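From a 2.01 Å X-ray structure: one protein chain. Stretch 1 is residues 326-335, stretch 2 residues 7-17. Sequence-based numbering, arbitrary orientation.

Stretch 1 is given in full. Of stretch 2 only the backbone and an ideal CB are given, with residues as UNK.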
ATOM      1  N   GLY A 326     -17.011  10.664  17.780  1.00 53.64           N
ATOM      2  CA  GLY A 326     -16.266  10.482  16.608  1.00 58.14           C
ATOM      3  C   GLY A 326     -15.493   9.199  16.898  1.00 50.49           C
ATOM      4  O   GLY A 326     -14.452   9.248  17.542  1.00 42.14           O
ATOM      5  N   GLU A 327     -16.062   8.067  16.465  1.00 44.28           N
ATOM      6  CA  GLU A 327     -15.392   6.786  16.486  1.00 40.47           C
ATOM      7  C   GLU A 327     -14.574   6.614  15.198  1.00 43.92           C
ATOM      8  O   GLU A 327     -14.980   7.117  14.150  1.00 41.62           O
ATOM      9  CB  GLU A 327     -16.437   5.687  16.669  1.00 43.24           C
ATOM     10  CG  GLU A 327     -17.292   5.848  17.938  1.00 53.11           C
ATOM     11  CD  GLU A 327     -17.806   4.497  18.464  1.00 64.81           C
ATOM     12  OE1 GLU A 327     -18.482   3.732  17.722  1.00 61.41           O
ATOM     13  OE2 GLU A 327     -17.531   4.182  19.637  1.00 63.46           O
ATOM     14  N   ASP A 328     -13.404   5.958  15.285  1.00 35.94           N
ATOM     15  CA  ASP A 328     -12.668   5.523  14.121  1.00 36.87           C
ATOM     16  C   ASP A 328     -12.807   4.001  14.216  1.00 39.77           C
ATOM     17  O   ASP A 328     -12.607   3.445  15.278  1.00 38.78           O
ATOM     18  CB  ASP A 328     -11.194   5.863  14.174  1.00 38.16           C
ATOM     19  CG  ASP A 328     -10.564   6.082  12.802  1.00 40.28           C
ATOM     20  OD1 ASP A 328     -11.185   6.728  11.929  1.00 39.08           O
ATOM     21  OD2 ASP A 328      -9.387   5.670  12.606  1.00 35.99           O
ATOM     22  N   VAL A 329     -13.092   3.318  13.114  1.00 33.08           N
ATOM     23  CA  VAL A 329     -13.373   1.886  13.212  1.00 36.80           C
ATOM     24  C   VAL A 329     -12.408   1.108  12.289  1.00 35.84           C
ATOM     25  O   VAL A 329     -12.198   1.475  11.112  1.00 33.60           O
ATOM     26  CB  VAL A 329     -14.840   1.600  12.847  1.00 40.04           C
ATOM     27  CG1 VAL A 329     -15.159   0.098  12.925  1.00 41.93           C
ATOM     28  CG2 VAL A 329     -15.813   2.408  13.716  1.00 43.85           C
ATOM     29  N   VAL A 330     -11.839   0.048  12.807  1.00 34.33           N
ATOM     30  CA  VAL A 330     -11.081  -0.926  12.028  1.00 35.80           C
ATOM     31  C   VAL A 330     -11.917  -2.191  11.745  1.00 35.30           C
ATOM     32  O   VAL A 330     -12.614  -2.719  12.640  1.00 37.55           O
ATOM     33  CB  VAL A 330      -9.770  -1.316  12.676  1.00 38.98           C
ATOM     34  CG1 VAL A 330      -9.005  -2.253  11.764  1.00 39.36           C
ATOM     35  CG2 VAL A 330      -8.917  -0.051  12.880  1.00 45.32           C
ATOM     36  N   ALA A 331     -11.910  -2.608  10.472  1.00 36.09           N
ATOM     37  CA  ALA A 331     -12.758  -3.760  10.028  1.00 34.14           C
ATOM     38  C   ALA A 331     -12.041  -4.636   9.053  1.00 34.45           C
ATOM     39  O   ALA A 331     -10.994  -4.289   8.510  1.00 36.27           O
ATOM     40  CB  ALA A 331     -14.050  -3.239   9.438  1.00 39.24           C
ATOM     41  N   SER A 332     -12.596  -5.820   8.845  1.00 37.66           N
ATOM     42  CA  SER A 332     -12.031  -6.851   7.993  1.00 38.86           C
ATOM     43  C   SER A 332     -13.038  -7.304   6.944  1.00 39.89           C
ATOM     44  O   SER A 332     -14.223  -7.473   7.255  1.00 39.10           O
ATOM     45  CB  SER A 332     -11.758  -8.107   8.814  1.00 40.89           C
ATOM     46  OG  SER A 332     -11.151  -9.089   7.980  1.00 44.41           O
ATOM     47  N   LEU A 333     -12.596  -7.458   5.716  1.00 39.55           N
ATOM     48  CA  LEU A 333     -13.457  -8.087   4.671  1.00 43.99           C
ATOM     49  C   LEU A 333     -12.829  -9.389   4.297  1.00 43.11           C
ATOM     50  O   LEU A 333     -11.625  -9.389   3.958  1.00 39.02           O
ATOM     51  CB  LEU A 333     -13.508  -7.263   3.408  1.00 40.71           C
ATOM     52  CG  LEU A 333     -14.261  -5.961   3.495  1.00 41.84           C
ATOM     53  CD1 LEU A 333     -14.315  -5.342   2.106  1.00 45.26           C
ATOM     54  CD2 LEU A 333     -15.654  -6.085   4.051  1.00 46.23           C
ATOM     55  N   ASP A 334     -13.594 -10.478   4.336  1.00 45.92           N
ATOM     56  CA  ASP A 334     -13.018 -11.772   3.850  1.00 55.27           C
ATOM     57  C   ASP A 334     -14.009 -12.566   3.005  1.00 54.03           C
ATOM     58  O   ASP A 334     -15.172 -12.702   3.406  1.00 55.66           O
ATOM     59  CB  ASP A 334     -12.504 -12.646   4.992  1.00 63.72           C
ATOM     60  CG  ASP A 334     -11.659 -13.844   4.475  1.00 81.88           C
ATOM     61  OD1 ASP A 334     -10.825 -13.671   3.541  1.00 77.17           O
ATOM     62  OD2 ASP A 334     -11.837 -14.965   4.993  1.00 84.43           O
ATOM     63  N   PHE A 335     -13.545 -13.021   1.833  1.00 49.32           N
ATOM     64  CA  PHE A 335     -14.385 -13.727   0.839  1.00 56.51           C
ATOM     65  C   PHE A 335     -14.180 -15.249   0.839  1.00 65.68           C
ATOM     66  O   PHE A 335     -13.051 -15.741   0.999  1.00 65.68           O
ATOM     67  CB  PHE A 335     -14.225 -13.101  -0.551  1.00 53.58           C
ATOM     68  CG  PHE A 335     -14.622 -11.649  -0.557  1.00 55.38           C
ATOM     69  CD1 PHE A 335     -15.956 -11.276  -0.587  1.00 53.41           C
ATOM     70  CD2 PHE A 335     -13.670 -10.656  -0.388  1.00 58.67           C
ATOM     71  CE1 PHE A 335     -16.344  -9.922  -0.551  1.00 53.27           C
ATOM     72  CE2 PHE A 335     -14.057  -9.310  -0.318  1.00 54.58           C
ATOM     73  CZ  PHE A 335     -15.395  -8.942  -0.400  1.00 48.26           C
ATOM     74  N   UNK A   7     -18.205 -11.455   3.936  1.00 74.35           N
ATOM     75  CA  UNK A   7     -18.371 -10.981   5.282  1.00 72.90           C
ATOM     76  C   UNK A   7     -17.448  -9.837   5.684  1.00 55.73           C
ATOM     77  O   UNK A   7     -16.244  -9.826   5.398  1.00 48.08           O
ATOM     78  CB  UNK A   7     -18.168 -12.153   6.244  1.00 72.90           C
ATOM     79  N   UNK A   8     -18.087  -8.892   6.342  1.00 53.74           N
ATOM     80  CA  UNK A   8     -17.448  -7.793   7.033  1.00 52.97           C
ATOM     81  C   UNK A   8     -17.478  -8.109   8.526  1.00 51.16           C
ATOM     82  O   UNK A   8     -18.550  -8.384   9.069  1.00 48.70           O
ATOM     83  CB  UNK A   8     -18.136  -6.462   6.724  1.00 52.97           C
ATOM     84  N   UNK A   9     -16.327  -8.039   9.192  1.00 43.12           N
ATOM     85  CA  UNK A   9     -16.305  -8.062  10.684  1.00 43.17           C
ATOM     86  C   UNK A   9     -15.627  -6.801  11.280  1.00 40.22           C
ATOM     87  O   UNK A   9     -14.518  -6.447  10.859  1.00 44.42           O
ATOM     88  CB  UNK A   9     -15.571  -9.312  11.173  1.00 43.17           C
ATOM     89  N   UNK A  10     -16.287  -6.152  12.238  1.00 37.46           N
ATOM     90  CA  UNK A  10     -15.659  -5.097  13.043  1.00 41.76           C
ATOM     91  C   UNK A  10     -14.600  -5.650  14.012  1.00 41.22           C
ATOM     92  O   UNK A  10     -14.953  -6.401  14.902  1.00 45.67           O
ATOM     93  CB  UNK A  10     -16.731  -4.340  13.830  1.00 41.76           C
ATOM     94  N   UNK A  11     -13.325  -5.288  13.825  1.00 39.88           N
ATOM     95  CA  UNK A  11     -12.252  -5.676  14.749  1.00 45.90           C
ATOM     96  C   UNK A  11     -12.094  -4.749  15.964  1.00 45.09           C
ATOM     97  O   UNK A  11     -11.895  -5.250  17.054  1.00 49.18           O
ATOM     98  CB  UNK A  11     -10.927  -5.724  13.986  1.00 45.90           C
ATOM     99  N   UNK A  12     -12.114  -3.430  15.778  1.00 42.25           N
ATOM    100  CA  UNK A  12     -11.846  -2.444  16.908  1.00 40.28           C
ATOM    101  C   UNK A  12     -12.584  -1.170  16.600  1.00 38.90           C
ATOM    102  O   UNK A  12     -12.195  -0.427  15.689  1.00 38.86           O
ATOM    103  CB  UNK A  12     -10.355  -2.150  17.084  1.00 40.28           C
ATOM    104  N   UNK A  13     -13.692  -0.950  17.312  1.00 38.04           N
ATOM    105  CA  UNK A  13     -14.505   0.233  17.204  1.00 43.55           C
ATOM    106  C   UNK A  13     -14.417   1.132  18.480  1.00 46.15           C
ATOM    107  O   UNK A  13     -15.114   2.180  18.557  1.00 43.74           O
ATOM    108  CB  UNK A  13     -15.954  -0.181  16.939  1.00 43.55           C
ATOM    109  N   UNK A  14     -13.674   0.675  19.496  1.00 41.03           N
ATOM    110  CA  UNK A  14     -13.721   1.347  20.829  1.00 48.74           C
ATOM    111  C   UNK A  14     -12.574   2.264  21.167  1.00 47.04           C
ATOM    112  O   UNK A  14     -12.779   3.213  21.900  1.00 44.85           O
ATOM    113  CB  UNK A  14     -13.791   0.284  21.928  1.00 48.74           C
ATOM    114  N   UNK A  15     -11.381   1.996  20.611  1.00 41.39           N
ATOM    115  CA  UNK A  15     -10.159   2.538  21.135  1.00 39.03           C
ATOM    116  C   UNK A  15      -9.689   3.789  20.381  1.00 40.83           C
ATOM    117  O   UNK A  15      -9.208   4.718  21.010  1.00 35.98           O
ATOM    118  CB  UNK A  15      -9.072   1.462  21.097  1.00 39.03           C
ATOM    119  N   UNK A  16      -9.791   3.806  19.046  1.00 33.91           N
ATOM    120  CA  UNK A  16      -9.263   4.922  18.219  1.00 32.13           C
ATOM    121  C   UNK A  16     -10.460   5.844  17.970  1.00 35.77           C
ATOM    122  O   UNK A  16     -11.620   5.363  17.831  1.00 34.49           O
ATOM    123  CB  UNK A  16      -8.640   4.436  16.909  1.00 32.13           C
ATOM    124  N   UNK A  17     -10.203   7.144  17.944  1.00 34.54           N
ATOM    125  CA  UNK A  17     -11.258   8.171  17.958  1.00 37.30           C
ATOM    126  C   UNK A  17     -10.838   9.285  17.077  1.00 37.67           C
ATOM    127  O   UNK A  17      -9.696   9.315  16.538  1.00 35.99           O
ATOM    128  CB  UNK A  17     -11.546   8.687  19.369  1.00 37.30           C
TER

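Position 7 pairs through its backbone. Its O accepts from Asp334 N at 2.9 Å, and its N gives a weak bond to Asp334 O at 3.3 Å. The CB points sideways; the ideal CB is 4.2 Å from Asp334 O, so many side chains would suit, polar ones among them. The residue is Asn7, and its side-chain end leads away from stretch 1.

Position 8 is a non-hydrogen-bonded partner of Leu333. Its ideal CB lies 3.7 Å from Leu333 CD2, on the face that also carries Ala331. An aliphatic stem fits, and the small Ala331 leaves room for a long one. It is Lys8, extended with all four chi angles t. Its CE passes Ala331 CB at 4.4 Å, and NZ bonds elsewhere in the structure.

Position 9 forms a hydrogen-bonded pair with Ser332: its N to Ser332 O and Ser332 N to its O, both 2.9 Å. The phi/psi of -122/130 is extended, which suits beta-branched residues. The residue is Thr9; its nearest side-chain approach is CB to Ser332 O, 4.6 Å.

Position 10 faces the side of Ala331, with Val329 CG1 4.8 Å from the ideal CB. A modest apolar residue such as Val, Ile or Leu would suit. Val10, rotamer t, puts CG1 3.9 Å from Val329 CG1.

Position 11 lies at a beta bulge, with phi/psi of -85/-45. Its N bonds to Val330 O at 2.9 Å, and the CB points sideways. Medium or large apolar chains could lie along the strand. Leu11 does so, bringing CD2 to 4.2 Å from Ser332 CB.

Position 12 completes the bulge. Its N also bonds to Val330 O, at 3.3 Å, and its O accepts from Val330 N at 2.9 Å. The ideal CB is 4.5 Å from Val330 CB, so small or apolar residues suit. It is Cys12, rotamer t, its CB beside Val330 on the face that also carries Ser332.

Position 13 has its ideal CB 4.1 Å from Val329 CG1 and 4.7 Å from Glu327 OE1. A small residue, polar or not, fits. It is Ser13, with CB 4.2 Å from Val329 CG1.

Positions 14 and 15 point away, leaving the choice open. They are Asn14 and Phe15.

Position 16 accepts from Asp328 N through its O at 3.2 Å. Water 1 links its N (2.9 Å) to Asp328 O (2.8 Å). The sideways CB allows many residues. Phe16 packs CB 4.0 Å from Asp328 CB, and its ring leads away.

Position 17 bridges Glu327. Its CB points away overall, yet the ideal CB lies 3.5 Å from Gly326 O; varied residues fit. Thr17 sets CB 3.4 Å from Gly326 O.

Stretch 2 7-17: NKTVLCSNFFT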
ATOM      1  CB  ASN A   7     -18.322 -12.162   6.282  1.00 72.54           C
ATOM      2  CG  ASN A   7     -19.625 -12.323   7.036  1.00 81.27           C
ATOM      3  OD1 ASN A   7     -20.519 -13.045   6.611  1.00 85.64           O
ATOM      4  ND2 ASN A   7     -19.766 -11.593   8.128  1.00 83.22           N
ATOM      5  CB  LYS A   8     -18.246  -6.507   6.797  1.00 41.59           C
ATOM      6  CG  LYS A   8     -17.656  -5.250   7.460  1.00 40.73           C
ATOM      7  CD  LYS A   8     -18.744  -4.159   7.536  1.00 43.04           C
ATOM      8  CE  LYS A   8     -18.392  -3.096   8.569  1.00 44.47           C
ATOM      9  NZ  LYS A   8     -19.141  -1.852   8.260  1.00 43.45           N
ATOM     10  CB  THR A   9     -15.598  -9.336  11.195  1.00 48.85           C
ATOM     11  OG1 THR A   9     -16.203 -10.485  10.600  1.00 55.15           O
ATOM     12  CG2 THR A   9     -15.735  -9.485  12.699  1.00 54.02           C
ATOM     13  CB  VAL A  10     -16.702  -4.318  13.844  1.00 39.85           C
ATOM     14  CG1 VAL A  10     -15.999  -3.277  14.732  1.00 41.85           C
ATOM     15  CG2 VAL A  10     -17.677  -3.663  12.891  1.00 44.74           C
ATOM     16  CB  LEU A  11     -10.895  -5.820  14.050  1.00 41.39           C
ATOM     17  CG  LEU A  11     -10.889  -6.677  12.775  1.00 45.18           C
ATOM     18  CD1 LEU A  11      -9.484  -6.815  12.261  1.00 47.17           C
ATOM     19  CD2 LEU A  11     -11.496  -8.057  13.024  1.00 50.34           C
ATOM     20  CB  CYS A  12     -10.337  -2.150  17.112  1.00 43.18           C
ATOM     21  SG  CYS A  12     -10.051  -1.220  18.685  1.00 49.60           S
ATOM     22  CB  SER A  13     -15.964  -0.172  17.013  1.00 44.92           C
ATOM     23  OG  SER A  13     -16.494  -0.711  18.201  1.00 51.88           O
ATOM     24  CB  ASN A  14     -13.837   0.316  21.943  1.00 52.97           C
ATOM     25  CG  ASN A  14     -15.203  -0.332  21.985  1.00 56.76           C
ATOM     26  OD1 ASN A  14     -15.311  -1.555  21.886  1.00 57.14           O
ATOM     27  ND2 ASN A  14     -16.254   0.478  22.139  1.00 55.94           N
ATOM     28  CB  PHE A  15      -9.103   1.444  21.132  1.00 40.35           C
ATOM     29  CG  PHE A  15      -7.759   1.851  21.760  1.00 40.70           C
ATOM     30  CD1 PHE A  15      -7.578   1.852  23.132  1.00 40.88           C
ATOM     31  CD2 PHE A  15      -6.674   2.184  20.959  1.00 37.81           C
ATOM     32  CE1 PHE A  15      -6.338   2.198  23.692  1.00 39.98           C
ATOM     33  CE2 PHE A  15      -5.453   2.540  21.531  1.00 39.52           C
ATOM     34  CZ  PHE A  15      -5.290   2.525  22.891  1.00 40.61           C
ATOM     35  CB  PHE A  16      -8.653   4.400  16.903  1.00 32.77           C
ATOM     36  CG  PHE A  16      -7.431   3.564  17.097  1.00 36.57           C
ATOM     37  CD1 PHE A  16      -6.202   4.149  17.410  1.00 37.44           C
ATOM     38  CD2 PHE A  16      -7.495   2.149  16.978  1.00 34.76           C
ATOM     39  CE1 PHE A  16      -5.065   3.339  17.646  1.00 39.49           C
ATOM     40  CE2 PHE A  16      -6.392   1.368  17.191  1.00 34.51           C
ATOM     41  CZ  PHE A  16      -5.164   1.942  17.503  1.00 38.01           C
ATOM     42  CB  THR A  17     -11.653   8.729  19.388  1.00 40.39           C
ATOM     43  OG1 THR A  17     -10.680   9.633  19.910  1.00 40.39           O
ATOM     44  CG2 THR A  17     -11.896   7.634  20.427  1.00 41.54           C
TER
HETATM   45  O   HOH W   1     -11.377   2.022  17.351  1.00 37.38           O
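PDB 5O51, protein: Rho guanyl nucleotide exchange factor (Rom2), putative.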